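PDB 6FTH: extracellular solute-binding protein, family 1 from Bifidobacterium longum subsp. infantis, which probably binds human milk oligosaccharides outside the cell and delivers them to an ABC transporter for uptake. Local coordinates for residues A[109-119]-A[351-362]; A[119-130]-A[333-341]. All coordinates share one frame; numbering follows the deposited sequence.

Contact 1: A[109-119]-A[351-362]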
# COMPACT_ATOMS: atom_id res chain seq x y z
N ASP A 109 8.44 11.36 24.95
CA ASP A 109 9.23 10.26 25.49
C ASP A 109 10.42 9.90 24.61
O ASP A 109 11.06 8.86 24.83
CB ASP A 109 8.35 9.01 25.65
CG ASP A 109 7.26 9.19 26.68
OD1 ASP A 109 7.47 9.97 27.63
OD2 ASP A 109 6.19 8.55 26.55
N LEU A 110 10.76 10.74 23.62
CA LEU A 110 11.76 10.32 22.65
C LEU A 110 13.15 10.16 23.25
O LEU A 110 13.96 9.41 22.70
CB LEU A 110 11.76 11.27 21.45
CG LEU A 110 10.64 11.00 20.44
CD1 LEU A 110 10.50 12.18 19.48
CD2 LEU A 110 10.90 9.72 19.67
N ASP A 111 13.45 10.82 24.36
CA ASP A 111 14.79 10.66 24.92
C ASP A 111 14.99 9.27 25.52
O ASP A 111 16.13 8.83 25.66
CB ASP A 111 15.09 11.75 25.95
CG ASP A 111 15.30 13.11 25.32
OD1 ASP A 111 15.66 13.19 24.11
OD2 ASP A 111 15.10 14.12 26.03
N LYS A 112 13.91 8.58 25.86
CA LYS A 112 14.00 7.18 26.27
C LYS A 112 13.99 6.22 25.09
O LYS A 112 14.06 5.00 25.30
CB LYS A 112 12.86 6.83 27.25
CG LYS A 112 12.88 7.68 28.52
CD LYS A 112 11.91 7.19 29.56
CE LYS A 112 11.64 8.26 30.59
NZ LYS A 112 12.88 9.03 30.91
N MET A 113 13.92 6.74 23.87
CA MET A 113 13.90 5.90 22.66
C MET A 113 14.92 6.41 21.65
O MET A 113 14.57 6.81 20.53
CB MET A 113 12.50 5.88 22.06
CG MET A 113 11.46 5.29 22.98
SD MET A 113 9.80 5.20 22.25
CE MET A 113 9.36 6.93 22.11
N PRO A 114 16.20 6.39 22.00
CA PRO A 114 17.21 6.92 21.07
C PRO A 114 17.22 6.24 19.71
O PRO A 114 17.53 6.89 18.71
CB PRO A 114 18.53 6.74 21.84
CG PRO A 114 18.22 5.76 22.92
CD PRO A 114 16.78 5.99 23.28
N ASN A 115 16.86 4.95 19.62
CA ASN A 115 16.87 4.30 18.31
C ASN A 115 15.72 4.80 17.45
O ASN A 115 15.82 4.81 16.22
CB ASN A 115 16.80 2.78 18.47
CG ASN A 115 18.02 2.19 19.17
OD1 ASN A 115 19.14 2.67 18.99
ND2 ASN A 115 17.81 1.16 19.96
N VAL A 116 14.63 5.21 18.09
CA VAL A 116 13.51 5.83 17.39
C VAL A 116 13.88 7.24 16.97
O VAL A 116 13.54 7.68 15.87
CB VAL A 116 12.26 5.85 18.28
CG1 VAL A 116 11.10 6.58 17.59
CG2 VAL A 116 11.82 4.44 18.68
N LYS A 117 14.59 7.98 17.83
CA LYS A 117 15.08 9.29 17.41
C LYS A 117 15.98 9.17 16.18
O LYS A 117 15.93 10.01 15.28
CB LYS A 117 15.86 9.96 18.54
CG LYS A 117 15.00 10.57 19.61
CD LYS A 117 15.78 11.61 20.42
CE LYS A 117 16.89 10.99 21.22
NZ LYS A 117 17.47 12.05 22.13
N GLN A 118 16.82 8.14 16.14
CA GLN A 118 17.70 7.95 14.99
C GLN A 118 16.89 7.62 13.74
O GLN A 118 17.16 8.14 12.65
CB GLN A 118 18.71 6.85 15.29
CG GLN A 118 19.76 6.70 14.25
CD GLN A 118 20.72 7.85 14.24
OE1 GLN A 118 20.91 8.51 15.27
NE2 GLN A 118 21.32 8.12 13.10
N PHE A 119 15.87 6.77 13.89
CA PHE A 119 14.94 6.51 12.80
C PHE A 119 14.41 7.83 12.23
O PHE A 119 14.48 8.08 11.03
CB PHE A 119 13.82 5.60 13.35
CG PHE A 119 12.69 5.25 12.39
CD1 PHE A 119 12.79 5.36 11.02
CD2 PHE A 119 11.49 4.80 12.93
CE1 PHE A 119 11.72 5.03 10.20
CE2 PHE A 119 10.43 4.44 12.11
CZ PHE A 119 10.54 4.56 10.75
N ASP A 351 8.44 2.88 31.73
CA ASP A 351 9.86 2.85 31.43
C ASP A 351 10.25 1.54 30.76
O ASP A 351 11.01 1.53 29.78
CB ASP A 351 10.68 3.04 32.71
CG ASP A 351 10.56 4.45 33.26
OD1 ASP A 351 10.52 5.40 32.46
OD2 ASP A 351 10.51 4.60 34.50
N ALA A 352 9.74 0.43 31.28
CA ALA A 352 10.00 -0.86 30.64
C ALA A 352 9.41 -0.90 29.24
O ALA A 352 10.03 -1.44 28.31
CB ALA A 352 9.41 -1.98 31.49
N ALA A 353 8.22 -0.32 29.06
CA ALA A 353 7.59 -0.33 27.74
C ALA A 353 8.36 0.52 26.74
O ALA A 353 8.48 0.16 25.56
CB ALA A 353 6.14 0.15 27.85
N LEU A 354 8.86 1.68 27.18
CA LEU A 354 9.68 2.54 26.33
C LEU A 354 11.03 1.90 26.02
O LEU A 354 11.55 2.05 24.92
CB LEU A 354 9.84 3.90 27.00
CG LEU A 354 8.55 4.73 27.10
CD1 LEU A 354 8.72 5.94 28.03
CD2 LEU A 354 8.06 5.18 25.69
N LYS A 355 11.60 1.16 26.98
CA LYS A 355 12.81 0.40 26.69
C LYS A 355 12.53 -0.67 25.64
O LYS A 355 13.34 -0.90 24.74
CB LYS A 355 13.35 -0.23 27.97
CG LYS A 355 14.49 -1.19 27.68
CD LYS A 355 15.48 -1.32 28.83
CE LYS A 355 14.85 -1.89 30.04
NZ LYS A 355 15.92 -2.46 30.96
N LEU A 356 11.37 -1.32 25.74
CA LEU A 356 10.96 -2.29 24.72
C LEU A 356 10.85 -1.65 23.33
O LEU A 356 11.31 -2.23 22.33
CB LEU A 356 9.63 -2.94 25.13
CG LEU A 356 8.98 -3.90 24.14
CD1 LEU A 356 9.88 -5.11 23.93
CD2 LEU A 356 7.61 -4.34 24.64
N ALA A 357 10.22 -0.48 23.24
CA ALA A 357 10.19 0.24 21.97
C ALA A 357 11.59 0.51 21.46
O ALA A 357 11.90 0.29 20.28
CB ALA A 357 9.45 1.57 22.14
N ASN A 358 12.45 1.02 22.33
CA ASN A 358 13.79 1.36 21.89
C ASN A 358 14.49 0.13 21.32
O ASN A 358 15.18 0.22 20.30
CB ASN A 358 14.59 1.95 23.05
CG ASN A 358 15.90 2.51 22.58
OD1 ASN A 358 15.93 3.31 21.65
ND2 ASN A 358 17.00 2.03 23.16
N LEU A 359 14.30 -1.02 21.96
CA LEU A 359 14.97 -2.24 21.51
C LEU A 359 14.36 -2.77 20.21
O LEU A 359 15.10 -3.21 19.31
CB LEU A 359 14.92 -3.30 22.60
CG LEU A 359 15.75 -2.97 23.85
CD1 LEU A 359 15.52 -4.02 24.92
CD2 LEU A 359 17.24 -2.88 23.50
N LEU A 360 13.02 -2.72 20.07
CA LEU A 360 12.38 -3.10 18.82
C LEU A 360 12.97 -2.35 17.64
O LEU A 360 13.15 -2.94 16.56
CB LEU A 360 10.86 -2.87 18.87
CG LEU A 360 10.07 -3.88 19.70
CD1 LEU A 360 8.67 -3.35 19.96
CD2 LEU A 360 10.00 -5.25 19.05
N TYR A 361 13.28 -1.07 17.84
CA TYR A 361 13.78 -0.18 16.79
C TYR A 361 15.30 -0.19 16.68
O TYR A 361 15.87 0.54 15.85
CB TYR A 361 13.20 1.23 16.99
CG TYR A 361 11.75 1.27 16.52
CD1 TYR A 361 10.73 0.71 17.29
CD2 TYR A 361 11.41 1.79 15.29
CE1 TYR A 361 9.42 0.68 16.84
CE2 TYR A 361 10.09 1.78 14.83
CZ TYR A 361 9.11 1.22 15.61
OH TYR A 361 7.80 1.18 15.18
N SER A 362 15.98 -1.03 17.47
CA SER A 362 17.40 -1.23 17.23
C SER A 362 17.59 -2.10 16.00
O SER A 362 16.70 -2.87 15.62
CB SER A 362 18.05 -1.92 18.44
OG SER A 362 17.69 -3.28 18.53
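The rings of Phe119 and Tyr361 meet rim to rim, neither lying over the face of the other, with CD2 of Phe119 3.8 Å from CD2 of Tyr361 and the two planes 24° apart. Phe119 also stacks on Trp412, while CG2 of Val116 approaches the Tyr361 ring obliquely, near CG; the phenol OH is hydrogen-bonded to the backbone O of Pro141. The amides of Asn115 and Asn358 are the other flat pair, their planes almost parallel although the side chains cross at about a right angle. Asn358 OD1 accepts from Asn115 N at 2.8 Å, the donor nearly along the C=O axis. Asn115 ND2 gives a second, straight bond of 2.8 Å to Asn358 O, from above that carbonyl's plane. Both bonds, donated by Asn115, tie the first turn of helix 114-122, with Met113 at its N-cap position, to the last turns of helix 350-360 in the periplasmic-binding-protein type fold; the short axes cross at 46°. Beyond them, Met113 SD rests 3.6 Å from Ala357 CB and also touches Leu354 CD2. Leu354 reaches on to Asp109 and aliphatic Lys112 carbons. At the exposed end, Lys112 NZ and Asp351 OD1 form no salt bridge, being 4.6 Å apart.

Contact 2: A[119-130]-A[333-341]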
# COMPACT_ATOMS: atom_id res chain seq x y z
N PHE A 119 15.87 6.77 13.89
CA PHE A 119 14.94 6.51 12.80
C PHE A 119 14.41 7.83 12.23
O PHE A 119 14.48 8.08 11.03
CB PHE A 119 13.82 5.60 13.35
CG PHE A 119 12.69 5.25 12.39
CD1 PHE A 119 12.79 5.36 11.02
CD2 PHE A 119 11.49 4.80 12.93
CE1 PHE A 119 11.72 5.03 10.20
CE2 PHE A 119 10.43 4.44 12.11
CZ PHE A 119 10.54 4.56 10.75
N PHE A 120 13.92 8.69 13.12
CA PHE A 120 13.31 9.95 12.68
C PHE A 120 14.34 10.92 12.11
O PHE A 120 13.99 11.71 11.23
CB PHE A 120 12.57 10.60 13.86
CG PHE A 120 11.34 9.85 14.30
CD1 PHE A 120 10.80 8.79 13.56
CD2 PHE A 120 10.69 10.23 15.47
CE1 PHE A 120 9.64 8.15 13.98
CE2 PHE A 120 9.54 9.59 15.88
CZ PHE A 120 9.02 8.54 15.15
N LYS A 121 15.58 10.89 12.60
CA LYS A 121 16.64 11.71 12.01
C LYS A 121 16.91 11.30 10.58
O LYS A 121 17.02 12.15 9.68
CB LYS A 121 17.93 11.58 12.82
CG LYS A 121 19.11 12.40 12.23
CD LYS A 121 20.39 12.27 13.05
CE LYS A 121 21.48 13.28 12.62
NZ LYS A 121 21.79 13.19 11.17
N GLU A 122 17.06 9.98 10.34
CA GLU A 122 17.37 9.49 9.01
C GLU A 122 16.17 9.51 8.08
O GLU A 122 16.35 9.64 6.86
CB GLU A 122 17.96 8.07 9.11
CG GLU A 122 19.25 8.00 9.96
CD GLU A 122 20.05 6.69 9.83
OE1 GLU A 122 19.92 5.99 8.80
OE2 GLU A 122 20.81 6.36 10.77
N LYS A 123 14.96 9.35 8.61
CA LYS A 123 13.73 9.28 7.82
C LYS A 123 12.68 10.23 8.40
O LYS A 123 11.66 9.79 8.96
CB LYS A 123 13.22 7.84 7.78
CG LYS A 123 14.26 6.91 7.12
CD LYS A 123 13.81 5.47 7.04
CE LYS A 123 14.86 4.63 6.30
NZ LYS A 123 14.86 4.93 4.85
N PRO A 124 12.87 11.54 8.24
CA PRO A 124 11.94 12.51 8.87
C PRO A 124 10.49 12.36 8.46
O PRO A 124 9.60 12.72 9.25
CB PRO A 124 12.52 13.87 8.45
CG PRO A 124 13.42 13.58 7.29
CD PRO A 124 13.96 12.21 7.53
N ASP A 125 10.20 11.86 7.26
CA ASP A 125 8.82 11.74 6.82
C ASP A 125 8.11 10.63 7.55
O ASP A 125 6.87 10.59 7.55
CB ASP A 125 8.74 11.49 5.31
CG ASP A 125 8.85 12.77 4.49
OD1 ASP A 125 9.07 13.85 5.09
OD2 ASP A 125 8.70 12.69 3.26
N ALA A 126 8.86 9.69 8.14
CA ALA A 126 8.23 8.67 8.97
C ALA A 126 7.66 9.30 10.24
O ALA A 126 6.54 8.98 10.64
CB ALA A 126 9.23 7.57 9.32
N GLN A 127 8.41 10.22 10.85
CA GLN A 127 7.88 10.91 12.02
C GLN A 127 6.63 11.71 11.67
O GLN A 127 5.65 11.71 12.42
CB GLN A 127 8.94 11.82 12.62
CG GLN A 127 8.46 12.59 13.82
CD GLN A 127 9.57 13.33 14.54
OE1 GLN A 127 10.62 13.62 13.96
NE2 GLN A 127 9.34 13.65 15.81
N LYS A 128 6.64 12.38 10.52
CA LYS A 128 5.45 13.13 10.11
C LYS A 128 4.24 12.23 9.97
O LYS A 128 3.11 12.66 10.23
CB LYS A 128 5.71 13.81 8.78
CG LYS A 128 6.75 14.90 8.85
CD LYS A 128 6.79 15.67 7.54
CE LYS A 128 7.73 16.85 7.63
NZ LYS A 128 7.73 17.56 6.31
N LEU A 129 4.44 10.99 9.53
CA LEU A 129 3.33 10.10 9.26
C LEU A 129 2.46 9.89 10.49
O LEU A 129 1.25 9.68 10.34
CB LEU A 129 3.88 8.76 8.76
CG LEU A 129 2.88 7.77 8.17
CD1 LEU A 129 2.22 8.33 6.90
CD2 LEU A 129 3.60 6.43 7.87
N THR A 130 3.04 9.91 11.69
CA THR A 130 2.26 9.64 12.90
C THR A 130 2.15 10.83 13.85
O THR A 130 1.67 10.66 14.97
CB THR A 130 2.83 8.42 13.65
OG1 THR A 130 4.15 8.73 14.09
CG2 THR A 130 2.82 7.19 12.74
N SER A 333 4.54 5.20 -1.81
CA SER A 333 5.71 4.57 -1.23
C SER A 333 5.26 3.35 -0.45
O SER A 333 4.31 3.43 0.32
CB SER A 333 6.42 5.53 -0.28
OG SER A 333 7.34 4.83 0.55
N ALA A 334 5.95 2.23 -0.66
CA ALA A 334 5.66 1.02 0.07
C ALA A 334 6.49 0.90 1.35
O ALA A 334 6.49 -0.17 1.97
CB ALA A 334 5.94 -0.19 -0.81
N GLU A 335 7.16 1.96 1.77
CA GLU A 335 8.18 1.79 2.80
C GLU A 335 7.62 1.84 4.23
O GLU A 335 8.02 1.02 5.07
CB GLU A 335 9.27 2.86 2.63
CG GLU A 335 10.44 2.67 3.59
CD GLU A 335 11.53 3.68 3.46
OE1 GLU A 335 11.56 4.44 2.48
OE2 GLU A 335 12.37 3.70 4.38
N PHE A 336 6.70 2.77 4.52
CA PHE A 336 6.26 3.08 5.87
C PHE A 336 4.85 2.58 6.16
O PHE A 336 3.98 2.56 5.30
CB PHE A 336 6.21 4.60 6.11
CG PHE A 336 7.52 5.31 5.89
CD1 PHE A 336 8.71 4.80 6.36
CD2 PHE A 336 7.55 6.50 5.20
CE1 PHE A 336 9.92 5.48 6.15
CE2 PHE A 336 8.76 7.16 4.98
CZ PHE A 336 9.93 6.64 5.44
N GLU A 337 4.63 2.23 7.43
CA GLU A 337 3.32 1.93 7.98
C GLU A 337 3.17 2.72 9.27
O GLU A 337 4.15 2.97 9.98
CB GLU A 337 3.14 0.42 8.24
CG GLU A 337 3.22 -0.44 6.97
CD GLU A 337 2.01 -0.25 6.05
OE1 GLU A 337 0.92 0.15 6.52
OE2 GLU A 337 2.17 -0.50 4.84
N ALA A 338 1.94 3.13 9.58
CA ALA A 338 1.70 4.14 10.61
C ALA A 338 1.14 3.61 11.92
O ALA A 338 0.85 4.42 12.81
CB ALA A 338 0.74 5.19 10.07
N ASP A 339 1.00 2.30 12.08
CA ASP A 339 0.25 1.72 13.19
C ASP A 339 1.08 0.76 14.03
O ASP A 339 0.58 -0.26 14.49
CB ASP A 339 -0.98 0.98 12.66
CG ASP A 339 -0.63 -0.26 11.86
OD1 ASP A 339 0.40 -0.28 11.16
OD2 ASP A 339 -1.39 -1.23 11.92
N ARG A 340 2.35 1.06 14.28
CA ARG A 340 3.26 -0.01 14.68
C ARG A 340 3.70 -0.00 16.15
O ARG A 340 4.38 -0.94 16.58
CB ARG A 340 4.43 -0.07 13.70
CG ARG A 340 3.94 -0.37 12.28
CD ARG A 340 3.38 -1.79 12.20
NE ARG A 340 2.62 -2.09 10.99
CZ ARG A 340 3.13 -2.65 9.90
NH1 ARG A 340 4.44 -2.92 9.80
NH2 ARG A 340 2.33 -2.93 8.87
N PHE A 341 3.32 0.99 16.94
CA PHE A 341 3.56 0.92 18.39
C PHE A 341 2.75 1.98 19.10
O PHE A 341 2.90 3.18 18.81
CB PHE A 341 5.05 1.17 18.69
CG PHE A 341 5.42 0.98 20.15
CD1 PHE A 341 5.15 1.98 21.09
CD2 PHE A 341 6.05 -0.18 20.58
CE1 PHE A 341 5.49 1.81 22.43
CE2 PHE A 341 6.38 -0.35 21.93
CZ PHE A 341 6.08 0.64 22.85
O HOH W 1 13.17 6.60 2.91
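Phe336 and Ala126 mark the tightly packed part of this contact, the Phe336 ring lying against helix 124-130. The methyl of Ala126 sits over one face in a CH-pi contact, CB lying 4.0 Å from the ring centroid and 16° off the normal, while CB of Glu335 covers the opposite face toward the rim. CD of Lys123 meets the ring edge near its plane, with CE1 of Phe336 4.0 Å away. Leu129 continues the apolar seam: with CG anti to the backbone N (chi1 -169°), its CD2 methyl is carried to 3.6 Å from CB of Phe336 and also packs on CB of Ala338. In this way the helix closes over strand 336-337, which pairs antiparallel with strand 140-143 in a two-stranded sheet; Arg340 and Phe341, both facing Leu140, form a classic beta bulge just beyond. The other side is polar and holds a bridging water, although Lys123 and Glu335 are themselves buried. Lys123 bends at its last torsion (chi4 -72°) and sets NZ 2.8 Å from OE2 of Glu335, on the syn lone pair, in a salt bridge. The water accepts from Lys123 NZ and donates to Glu335 OE1 at 2.7 Å. Asp415 gives the ammonium a second acidic partner, and Ser143 OG also bonds Glu335 OE2. A methionine in place of Lys123 would probably leave the carboxylates of Glu335 and Asp415 without their shared counter-charge and the bridging water without one of its anchors. Near Thr130, whose OG1 bonds Ala139 O, CG2 of Thr130 lies 3.4 Å from Ala338 O, a buried carbonyl with no hydrogen-bond partner.

Phe119 belongs to both contacts, as does helix 114-122, so the two contacts adjoin, their centres about 14 Å apart. Contact 2 is nested inside the chain loop that contact 1 closes, and strand 339-343 leads directly toward helix 350-360. Phe341 joins them, its CZ lying 3.6 Å from CB of Ala357. Contact 1, about 26 Å from the chain centre, is only partly buried and packs helix on helix, with asparagine side chains bonded to backbone atoms beside an apolar strip. Contact 2 is buried and lies about 14 Å from that centre; it sets helix against strand, with aromatic and aliphatic packing beside a charged, water-bridged pair.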